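Local coordinates for iron Transport-associated domain protein (Bacillus anthracis, PDB 4H8Q), which binds heme through a NEAT domain and, as part of the anthrax hemophore IsdX2, probably takes it up from methemoglobin, at residues A[18-23]-A[35-40]; A[98-103]-A[121-126]. The protein carries 1 engineered substitution. All coordinates share one frame; numbering follows the deposited sequence.

Contact 1: residues A[18-23]-A[35-40]; sequences IAFKVL and TYVVSP. Engineered in segment 35-40: Thr35 (natural residue Gln). With HEM (protoporphyrin IX containing Fe), chain B.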
ATOM      1  N   ILE A  18       1.721  11.544  -3.273  1.00 21.16           N
ATOM      2  CA  ILE A  18       2.614  11.267  -2.155  1.00 18.47           C
ATOM      3  C   ILE A  18       3.552  10.109  -2.461  1.00 21.43           C
ATOM      4  O   ILE A  18       3.121   8.997  -2.750  1.00 18.32           O
ATOM      5  CB  ILE A  18       1.845  11.038  -0.834  1.00 20.22           C
ATOM      6  CG1 ILE A  18       2.837  10.841   0.323  1.00 25.27           C
ATOM      7  CG2 ILE A  18       0.874   9.871  -0.965  1.00 21.15           C
ATOM      8  CD1 ILE A  18       2.221  11.050   1.701  1.00 27.62           C
ATOM      9  N   ALA A  19       4.853  10.379  -2.411  1.00 18.90           N
ATOM     10  CA  ALA A  19       5.830   9.330  -2.658  1.00 19.20           C
ATOM     11  C   ALA A  19       5.950   8.423  -1.445  1.00 16.89           C
ATOM     12  O   ALA A  19       5.717   8.849  -0.315  1.00 19.95           O
ATOM     13  CB  ALA A  19       7.196   9.936  -2.993  1.00 23.56           C
ATOM     14  N   PHE A  20       6.321   7.171  -1.678  1.00 16.87           N
ATOM     15  CA  PHE A  20       6.497   6.225  -0.576  1.00 18.76           C
ATOM     16  C   PHE A  20       7.382   5.071  -1.018  1.00 21.22           C
ATOM     17  O   PHE A  20       7.651   4.896  -2.219  1.00 21.78           O
ATOM     18  CB  PHE A  20       5.142   5.679  -0.106  1.00 17.66           C
ATOM     19  CG  PHE A  20       4.504   4.753  -1.101  1.00 19.38           C
ATOM     20  CD1 PHE A  20       3.752   5.263  -2.151  1.00 19.71           C
ATOM     21  CD2 PHE A  20       4.673   3.376  -1.000  1.00 19.69           C
ATOM     22  CE1 PHE A  20       3.181   4.413  -3.085  1.00 20.24           C
ATOM     23  CE2 PHE A  20       4.098   2.517  -1.923  1.00 20.14           C
ATOM     24  CZ  PHE A  20       3.351   3.034  -2.969  1.00 18.84           C
ATOM     25  N   LYS A  21       7.829   4.288  -0.038  1.00 19.22           N
ATOM     26  CA  LYS A  21       8.580   3.071  -0.277  1.00 20.13           C
ATOM     27  C   LYS A  21       7.994   1.992   0.627  1.00 19.60           C
ATOM     28  O   LYS A  21       7.490   2.297   1.715  1.00 21.03           O
ATOM     29  CB  LYS A  21      10.060   3.286   0.075  1.00 25.59           C
ATOM     30  CG  LYS A  21      10.804   4.219  -0.860  1.00 32.98           C
ATOM     31  CD  LYS A  21      12.205   4.516  -0.330  1.00 39.14           C
ATOM     32  CE  LYS A  21      12.972   5.455  -1.260  1.00 46.25           C
ATOM     33  NZ  LYS A  21      14.300   5.845  -0.689  1.00 46.41           N
ATOM     34  N   VAL A  22       8.046   0.745   0.178  1.00 18.42           N
ATOM     35  CA  VAL A  22       7.701  -0.381   1.033  1.00 15.00           C
ATOM     36  C   VAL A  22       8.993  -0.986   1.563  1.00 18.17           C
ATOM     37  O   VAL A  22       9.891  -1.308   0.788  1.00 19.95           O
ATOM     38  CB  VAL A  22       6.901  -1.453   0.278  1.00 17.34           C
ATOM     39  CG1 VAL A  22       6.445  -2.559   1.234  1.00 17.24           C
ATOM     40  CG2 VAL A  22       5.685  -0.809  -0.401  1.00 20.14           C
ATOM     41  N   LEU A  23       9.059  -1.146   2.880  1.00 18.15           N
ATOM     42  CA  LEU A  23      10.265  -1.617   3.556  1.00 19.64           C
ATOM     43  C   LEU A  23      10.100  -3.031   4.089  1.00 17.03           C
ATOM     44  O   LEU A  23       9.025  -3.425   4.534  1.00 18.61           O
ATOM     45  CB  LEU A  23      10.601  -0.670   4.711  1.00 18.96           C
ATOM     46  CG  LEU A  23      10.778   0.805   4.359  1.00 18.85           C
ATOM     47  CD1 LEU A  23      10.996   1.629   5.634  1.00 23.77           C
ATOM     48  CD2 LEU A  23      11.933   0.994   3.362  1.00 22.27           C
ATOM     49  N   THR A  35       8.598  -3.383  -5.638  1.00 19.97           N
ATOM     50  CA  THR A  35       8.583  -3.571  -7.084  1.00 22.53           C
ATOM     51  C   THR A  35       7.158  -3.601  -7.647  1.00 22.35           C
ATOM     52  O   THR A  35       6.934  -3.319  -8.832  1.00 25.86           O
ATOM     53  CB  THR A  35       9.279  -4.914  -7.423  1.00 27.24           C
ATOM     54  OG1 THR A  35      10.683  -4.810  -7.128  1.00 33.16           O
ATOM     55  CG2 THR A  35       9.092  -5.296  -8.878  1.00 32.49           C
ATOM     56  N   TYR A  36       6.202  -3.928  -6.782  1.00 18.23           N
ATOM     57  CA  TYR A  36       4.837  -4.244  -7.203  1.00 18.83           C
ATOM     58  C   TYR A  36       3.826  -3.190  -6.785  1.00 18.97           C
ATOM     59  O   TYR A  36       2.624  -3.436  -6.790  1.00 22.35           O
ATOM     60  CB  TYR A  36       4.424  -5.613  -6.660  1.00 20.94           C
ATOM     61  CG  TYR A  36       5.287  -6.715  -7.216  1.00 22.60           C
ATOM     62  CD1 TYR A  36       5.032  -7.243  -8.471  1.00 21.82           C
ATOM     63  CD2 TYR A  36       6.379  -7.196  -6.507  1.00 22.32           C
ATOM     64  CE1 TYR A  36       5.830  -8.239  -9.002  1.00 25.26           C
ATOM     65  CE2 TYR A  36       7.185  -8.193  -7.025  1.00 22.22           C
ATOM     66  CZ  TYR A  36       6.904  -8.707  -8.278  1.00 25.23           C
ATOM     67  OH  TYR A  36       7.701  -9.691  -8.811  1.00 28.64           O
ATOM     68  N   VAL A  37       4.318  -2.018  -6.407  1.00 18.74           N
ATOM     69  CA  VAL A  37       3.442  -0.895  -6.112  1.00 20.57           C
ATOM     70  C   VAL A  37       3.853   0.297  -6.963  1.00 21.79           C
ATOM     71  O   VAL A  37       4.998   0.390  -7.418  1.00 25.86           O
ATOM     72  CB  VAL A  37       3.523  -0.484  -4.627  1.00 20.67           C
ATOM     73  CG1 VAL A  37       3.203  -1.662  -3.744  1.00 22.15           C
ATOM     74  CG2 VAL A  37       4.907   0.081  -4.300  1.00 24.24           C
ATOM     75  N   VAL A  38       2.916   1.207  -7.194  1.00 20.54           N
ATOM     76  CA  VAL A  38       3.229   2.421  -7.926  1.00 18.53           C
ATOM     77  C   VAL A  38       3.389   3.601  -6.979  1.00 22.28           C
ATOM     78  O   VAL A  38       2.511   3.886  -6.177  1.00 20.48           O
ATOM     79  CB  VAL A  38       2.141   2.754  -8.949  1.00 20.80           C
ATOM     80  CG1 VAL A  38       2.439   4.096  -9.614  1.00 23.36           C
ATOM     81  CG2 VAL A  38       2.018   1.636  -9.970  1.00 26.72           C
ATOM     82  N   SER A  39       4.534   4.272  -7.049  1.00 22.27           N
ATOM     83  CA  SER A  39       4.715   5.521  -6.321  1.00 18.49           C
ATOM     84  C   SER A  39       4.889   6.617  -7.372  1.00 21.12           C
ATOM     85  O   SER A  39       5.566   6.394  -8.372  1.00 24.39           O
ATOM     86  CB  SER A  39       5.955   5.434  -5.421  1.00 19.99           C
ATOM     87  OG  SER A  39       6.211   6.669  -4.778  1.00 20.91           O
ATOM     88  N   PRO A  40       4.290   7.801  -7.155  1.00 21.31           N
ATOM     89  CA  PRO A  40       3.559   8.159  -5.938  1.00 18.90           C
ATOM     90  C   PRO A  40       2.149   7.603  -5.899  1.00 18.65           C
ATOM     91  O   PRO A  40       1.522   7.337  -6.945  1.00 20.03           O
ATOM     92  CB  PRO A  40       3.478   9.688  -6.021  1.00 21.08           C
ATOM     93  CG  PRO A  40       3.471   9.969  -7.477  1.00 26.19           C
ATOM     94  CD  PRO A  40       4.378   8.940  -8.088  1.00 24.85           C
TER
HETATM   95  CHA HEM B 201      10.720 -12.256  -0.046  1.00 23.25           C
HETATM   96  CHB HEM B 201      11.219 -14.078  -4.517  1.00 22.75           C
HETATM   97  CHC HEM B 201       6.999 -12.064  -5.870  1.00 22.11           C
HETATM   98  CHD HEM B 201       6.783  -9.750  -1.600  1.00 20.78           C
HETATM   99  C1A HEM B 201      11.207 -12.927  -1.135  1.00 21.03           C
HETATM  100  C2A HEM B 201      12.430 -13.708  -1.176  1.00 20.33           C
HETATM  101  C3A HEM B 201      12.557 -14.196  -2.414  1.00 20.30           C
HETATM  102  C4A HEM B 201      11.423 -13.762  -3.196  1.00 22.42           C
HETATM  103  CMA HEM B 201      13.699 -15.086  -2.947  1.00 21.90           C
HETATM  104  CAA HEM B 201      13.413 -13.903   0.007  1.00 22.49           C
HETATM  105  CBA HEM B 201      14.123 -12.581   0.301  1.00 31.07           C
HETATM  106  CGA HEM B 201      14.895 -12.064  -0.895  1.00 35.96           C
HETATM  107  O1A HEM B 201      15.613 -12.863  -1.548  1.00 39.74           O
HETATM  108  O2A HEM B 201      14.825 -10.844  -1.201  1.00 36.76           O
HETATM  109  C1B HEM B 201      10.138 -13.670  -5.266  1.00 21.91           C
HETATM  110  C2B HEM B 201       9.952 -13.949  -6.670  1.00 21.13           C
HETATM  111  C3B HEM B 201       8.801 -13.401  -7.052  1.00 20.98           C
HETATM  112  C4B HEM B 201       8.198 -12.751  -5.900  1.00 21.95           C
HETATM  113  CMB HEM B 201      10.940 -14.729  -7.570  1.00 20.16           C
HETATM  114  CAB HEM B 201       8.232 -13.473  -8.486  1.00 24.12           C
HETATM  115  CBB HEM B 201       7.140 -12.785  -8.804  1.00 34.63           C
HETATM  116  C1C HEM B 201       6.586 -11.236  -4.844  1.00 21.06           C
HETATM  117  C2C HEM B 201       5.421 -10.370  -4.864  1.00 19.01           C
HETATM  118  C3C HEM B 201       5.354  -9.732  -3.688  1.00 18.40           C
HETATM  119  C4C HEM B 201       6.479 -10.169  -2.874  1.00 19.28           C
HETATM  120  CMC HEM B 201       4.428 -10.237  -6.046  1.00 22.61           C
HETATM  121  CAC HEM B 201       4.276  -8.713  -3.265  1.00 21.28           C
HETATM  122  CBC HEM B 201       4.248  -8.281  -2.005  1.00 31.07           C
HETATM  123  C1D HEM B 201       7.807 -10.231  -0.819  1.00 18.92           C
HETATM  124  C2D HEM B 201       8.024  -9.815   0.542  1.00 19.12           C
HETATM  125  C3D HEM B 201       9.238 -10.582   1.026  1.00 19.93           C
HETATM  126  C4D HEM B 201       9.645 -11.401  -0.088  1.00 19.35           C
HETATM  127  CMD HEM B 201       7.203  -8.794   1.342  1.00 16.31           C
HETATM  128  CAD HEM B 201       9.886 -10.505   2.420  1.00 18.56           C
HETATM  129  CBD HEM B 201      11.183  -9.714   2.345  1.00 20.52           C
HETATM  130  CGD HEM B 201      10.957  -8.322   1.828  1.00 22.70           C
HETATM  131  O1D HEM B 201      10.073  -7.583   2.357  1.00 18.31           O
HETATM  132  O2D HEM B 201      11.693  -7.938   0.883  1.00 19.99           O
HETATM  133  NA  HEM B 201      10.620 -12.983  -2.379  1.00 17.31           N
HETATM  134  NB  HEM B 201       9.049 -12.935  -4.825  1.00 18.61           N
HETATM  135  NC  HEM B 201       7.207 -11.073  -3.620  1.00 17.08           N
HETATM  136  ND  HEM B 201       8.781 -11.171  -1.162  1.00 18.38           N
HETATM  137 FE   HEM B 201       8.794 -12.222  -2.915  1.00 20.52          FE

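Contact 2: residues A[98-103]-A[121-126]; sequences FAKLNA and QIQFDP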
ATOM      1  N   PHE A  98       4.382  10.805   8.418  1.00 28.75           N
ATOM      2  CA  PHE A  98       5.815  10.693   8.667  1.00 30.52           C
ATOM      3  C   PHE A  98       6.177   9.427   9.446  1.00 29.55           C
ATOM      4  O   PHE A  98       7.357   9.104   9.619  1.00 33.31           O
ATOM      5  CB  PHE A  98       6.342  11.949   9.373  1.00 29.75           C
ATOM      6  CG  PHE A  98       6.232  13.190   8.540  1.00 33.36           C
ATOM      7  CD1 PHE A  98       5.108  13.994   8.616  1.00 34.33           C
ATOM      8  CD2 PHE A  98       7.244  13.540   7.663  1.00 34.41           C
ATOM      9  CE1 PHE A  98       5.004  15.133   7.841  1.00 36.67           C
ATOM     10  CE2 PHE A  98       7.147  14.679   6.886  1.00 35.52           C
ATOM     11  CZ  PHE A  98       6.027  15.474   6.973  1.00 34.86           C
ATOM     12  N   ALA A  99       5.157   8.701   9.894  1.00 27.48           N
ATOM     13  CA  ALA A  99       5.374   7.472  10.638  1.00 27.99           C
ATOM     14  C   ALA A  99       5.230   6.265   9.718  1.00 27.99           C
ATOM     15  O   ALA A  99       4.472   6.304   8.747  1.00 24.41           O
ATOM     16  CB  ALA A  99       4.391   7.373  11.790  1.00 28.53           C
ATOM     17  N   LYS A 100       5.959   5.198  10.026  1.00 24.16           N
ATOM     18  CA  LYS A 100       5.824   3.951   9.283  1.00 20.83           C
ATOM     19  C   LYS A 100       4.443   3.364   9.520  1.00 23.61           C
ATOM     20  O   LYS A 100       3.921   3.387  10.642  1.00 26.31           O
ATOM     21  CB  LYS A 100       6.896   2.940   9.712  1.00 24.14           C
ATOM     22  CG  LYS A 100       8.318   3.290   9.270  1.00 24.09           C
ATOM     23  CD  LYS A 100       9.315   2.266   9.804  1.00 28.76           C
ATOM     24  CE  LYS A 100      10.723   2.474   9.245  1.00 28.93           C
ATOM     25  NZ  LYS A 100      11.341   3.759   9.697  1.00 36.04           N
ATOM     26  N   LEU A 101       3.848   2.833   8.461  1.00 18.83           N
ATOM     27  CA  LEU A 101       2.550   2.185   8.565  1.00 20.16           C
ATOM     28  C   LEU A 101       2.756   0.695   8.372  1.00 20.94           C
ATOM     29  O   LEU A 101       3.340   0.277   7.375  1.00 21.88           O
ATOM     30  CB  LEU A 101       1.609   2.731   7.490  1.00 19.64           C
ATOM     31  CG  LEU A 101       0.229   2.073   7.393  1.00 22.86           C
ATOM     32  CD1 LEU A 101      -0.585   2.250   8.689  1.00 25.84           C
ATOM     33  CD2 LEU A 101      -0.527   2.632   6.201  1.00 26.24           C
ATOM     34  N   ASN A 102       2.316  -0.105   9.338  1.00 18.97           N
ATOM     35  CA  ASN A 102       2.429  -1.552   9.214  1.00 18.22           C
ATOM     36  C   ASN A 102       1.399  -2.106   8.247  1.00 19.77           C
ATOM     37  O   ASN A 102       0.241  -1.687   8.250  1.00 20.42           O
ATOM     38  CB  ASN A 102       2.261  -2.232  10.567  1.00 21.95           C
ATOM     39  CG  ASN A 102       3.395  -1.923  11.514  1.00 25.71           C
ATOM     40  OD1 ASN A 102       4.563  -1.880  11.114  1.00 24.27           O
ATOM     41  ND2 ASN A 102       3.060  -1.706  12.784  1.00 27.26           N
ATOM     42  N   ALA A 103       1.822  -3.061   7.426  1.00 18.15           N
ATOM     43  CA  ALA A 103       0.913  -3.705   6.490  1.00 16.78           C
ATOM     44  C   ALA A 103       1.255  -5.182   6.380  1.00 19.16           C
ATOM     45  O   ALA A 103       2.310  -5.626   6.842  1.00 19.50           O
ATOM     46  CB  ALA A 103       0.990  -3.036   5.122  1.00 18.30           C
ATOM     47  N   GLN A 121       6.462  -2.633   6.109  1.00 18.61           N
ATOM     48  CA  GLN A 121       6.122  -1.274   6.508  1.00 20.96           C
ATOM     49  C   GLN A 121       6.079  -0.355   5.301  1.00 19.92           C
ATOM     50  O   GLN A 121       6.886  -0.477   4.383  1.00 19.49           O
ATOM     51  CB  GLN A 121       7.116  -0.718   7.529  1.00 18.75           C
ATOM     52  CG  GLN A 121       6.904  -1.238   8.940  1.00 20.03           C
ATOM     53  CD  GLN A 121       7.502  -2.605   9.139  1.00 22.30           C
ATOM     54  OE1 GLN A 121       8.701  -2.792   8.938  1.00 23.22           O
ATOM     55  NE2 GLN A 121       6.680  -3.572   9.533  1.00 24.78           N
ATOM     56  N   ILE A 122       5.125   0.567   5.301  1.00 16.86           N
ATOM     57  CA  ILE A 122       5.089   1.600   4.282  1.00 14.59           C
ATOM     58  C   ILE A 122       5.627   2.888   4.884  1.00 20.09           C
ATOM     59  O   ILE A 122       5.177   3.316   5.949  1.00 20.49           O
ATOM     60  CB  ILE A 122       3.653   1.828   3.772  1.00 18.31           C
ATOM     61  CG1 ILE A 122       3.143   0.554   3.096  1.00 19.70           C
ATOM     62  CG2 ILE A 122       3.621   3.003   2.798  1.00 19.42           C
ATOM     63  CD1 ILE A 122       1.620   0.515   2.868  1.00 22.86           C
ATOM     64  N   GLN A 123       6.594   3.499   4.210  1.00 18.34           N
ATOM     65  CA  GLN A 123       7.104   4.799   4.636  1.00 20.04           C
ATOM     66  C   GLN A 123       6.807   5.829   3.566  1.00 19.23           C
ATOM     67  O   GLN A 123       7.318   5.739   2.454  1.00 21.23           O
ATOM     68  CB  GLN A 123       8.609   4.752   4.909  1.00 23.19           C
ATOM     69  CG  GLN A 123       9.157   6.068   5.441  1.00 23.54           C
ATOM     70  CD  GLN A 123       9.382   6.033   6.944  1.00 30.30           C
ATOM     71  OE1 GLN A 123      10.324   5.399   7.425  1.00 27.66           O
ATOM     72  NE2 GLN A 123       8.512   6.706   7.695  1.00 29.21           N
ATOM     73  N   PHE A 124       5.962   6.796   3.910  1.00 20.55           N
ATOM     74  CA  PHE A 124       5.663   7.909   3.024  1.00 19.71           C
ATOM     75  C   PHE A 124       6.738   8.970   3.178  1.00 24.85           C
ATOM     76  O   PHE A 124       7.370   9.076   4.235  1.00 25.00           O
ATOM     77  CB  PHE A 124       4.293   8.509   3.352  1.00 19.82           C
ATOM     78  CG  PHE A 124       3.167   7.514   3.278  1.00 21.48           C
ATOM     79  CD1 PHE A 124       2.705   6.890   4.418  1.00 22.97           C
ATOM     80  CD2 PHE A 124       2.582   7.202   2.057  1.00 23.03           C
ATOM     81  CE1 PHE A 124       1.680   5.964   4.357  1.00 22.80           C
ATOM     82  CE2 PHE A 124       1.550   6.279   1.986  1.00 21.57           C
ATOM     83  CZ  PHE A 124       1.100   5.666   3.139  1.00 21.74           C
ATOM     84  N   ASP A 125       6.948   9.752   2.121  1.00 21.54           N
ATOM     85  CA  ASP A 125       7.856  10.891   2.192  1.00 25.13           C
ATOM     86  C   ASP A 125       7.189  12.116   1.585  1.00 22.46           C
ATOM     87  O   ASP A 125       7.356  12.397   0.399  1.00 23.96           O
ATOM     88  CB  ASP A 125       9.174  10.584   1.477  1.00 25.97           C
ATOM     89  CG  ASP A 125      10.186  11.707   1.619  1.00 32.46           C
ATOM     90  OD1 ASP A 125       9.843  12.748   2.214  1.00 31.41           O
ATOM     91  OD2 ASP A 125      11.323  11.550   1.126  1.00 38.37           O
ATOM     92  N   PRO A 126       6.413  12.846   2.401  1.00 25.54           N
ATOM     93  CA  PRO A 126       5.616  13.986   1.936  1.00 28.41           C
ATOM     94  C   PRO A 126       6.460  15.057   1.261  1.00 30.81           C
ATOM     95  O   PRO A 126       5.942  15.804   0.429  1.00 32.17           O
ATOM     96  CB  PRO A 126       5.016  14.537   3.229  1.00 30.08           C
ATOM     97  CG  PRO A 126       4.937  13.354   4.124  1.00 27.05           C
ATOM     98  CD  PRO A 126       6.181  12.567   3.828  1.00 27.75           C
TER
HETATM   99  O   HOH W   1       5.736   7.454   6.605  1.00 27.58           O

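Contact 1: residues A[18-23]-A[35-40]
The Phe20 ring meets Val37 through CE2, 3.5 Å from Val37 CG2, the two side chains crossing obliquely. This is the inner side of the NEAT-domain beta barrel, where the loop that runs from the heme pocket into strand 41-46 runs back alongside strand 14-24, roughly antiparallel to it. Phe20 CG sits between its own backbone N and carbonyl carbon (chi1 70°), the crowded position, and the ring lies against the loop, among Met54, Ile122 and Phe124. At the ring edge, near its plane, CE1 comes within 3.2 Å of the Val38 carbonyl O. Val22 adds CG2, 4.1 Å from Val37 CG2. The Val37 side chain also rests on Leu56, so it packs between two strands.

Four residues before Pro40, whose peptide bond is cis, the loop holds Tyr36 at the heme: the methyl CMC stands 3.4 Å above the centre of the tyrosine ring. Thr35, an engineered residue, places CG2 over the opposite face, toward the rim.

Closer to Pro40 the contact turns polar. Ser39 OG is anti to its backbone N (chi1 176°) and accepts a hydrogen bond from Phe20 N at 3.1 Å, with an N-H...O angle of 159°.

Contact 2: residues A[98-103]-A[121-126]
Lys100 runs extended through CD and CE and then bends at its last torsion (chi4 66°), while Gln123, with CG anti to the backbone N, bends at chi2 (102°), and Lys100 NZ comes to 3.0 Å from Gln123 OE1. The ammonium is tilted slightly out of the amide carbonyl plane and also forms a salt bridge with Glu28. Nearer the backbone, Lys100 CG packs against the same oxygen. Gln123 NE2 donates to a water that also accepts from Phe124 N and donates to Ala99 O, filling in where the strand pairing gives way to loop.

The pairing itself belongs to the antiparallel hairpin of strands 101-109 and 114-125 in the NEAT barrel. Leu101 and Ile122 form a hydrogen-bonded pair, with Ile122 N to Leu101 O at 2.8 Å, and their side chains point to the same face of the sheet, where both touch Phe92. One step on, Asn102 and Gln121 lie side by side with amide planes 89° apart, joined by a weak bond from Gln121 NE2 to Asn102 OD1 at 3.1 Å. Outside, Asn102 ND2 bonds to Glu68, Gln121 OE1 to Lys26 N and Gln121 NE2 to Asp25. At the far end Pro126 CG sits over one face of the Phe98 ring, 3.9 Å from its centroid.

In the fold
From the N terminus, strand 14-24 comes first; the chain then passes the heme-binding residues Ser31 to Met33 and returns antiparallel-fashion through 35-40, so contact 1 closes a short loop beside the pocket before strand 41-46 begins. Four more strands follow. Contact 2 then closes the later loop, the hairpin of strands 101-109 and 114-125. The two loops lie in series, neither nesting nor crossing, yet they meet in space because strands 14-24 and 114-125 are neighbours that close the barrel. Across that seam Leu23 N lies 2.7 Å from Gln121 O, a probable hydrogen bond, and Ile18 CD1 packs on Phe124 CB at 3.7 Å.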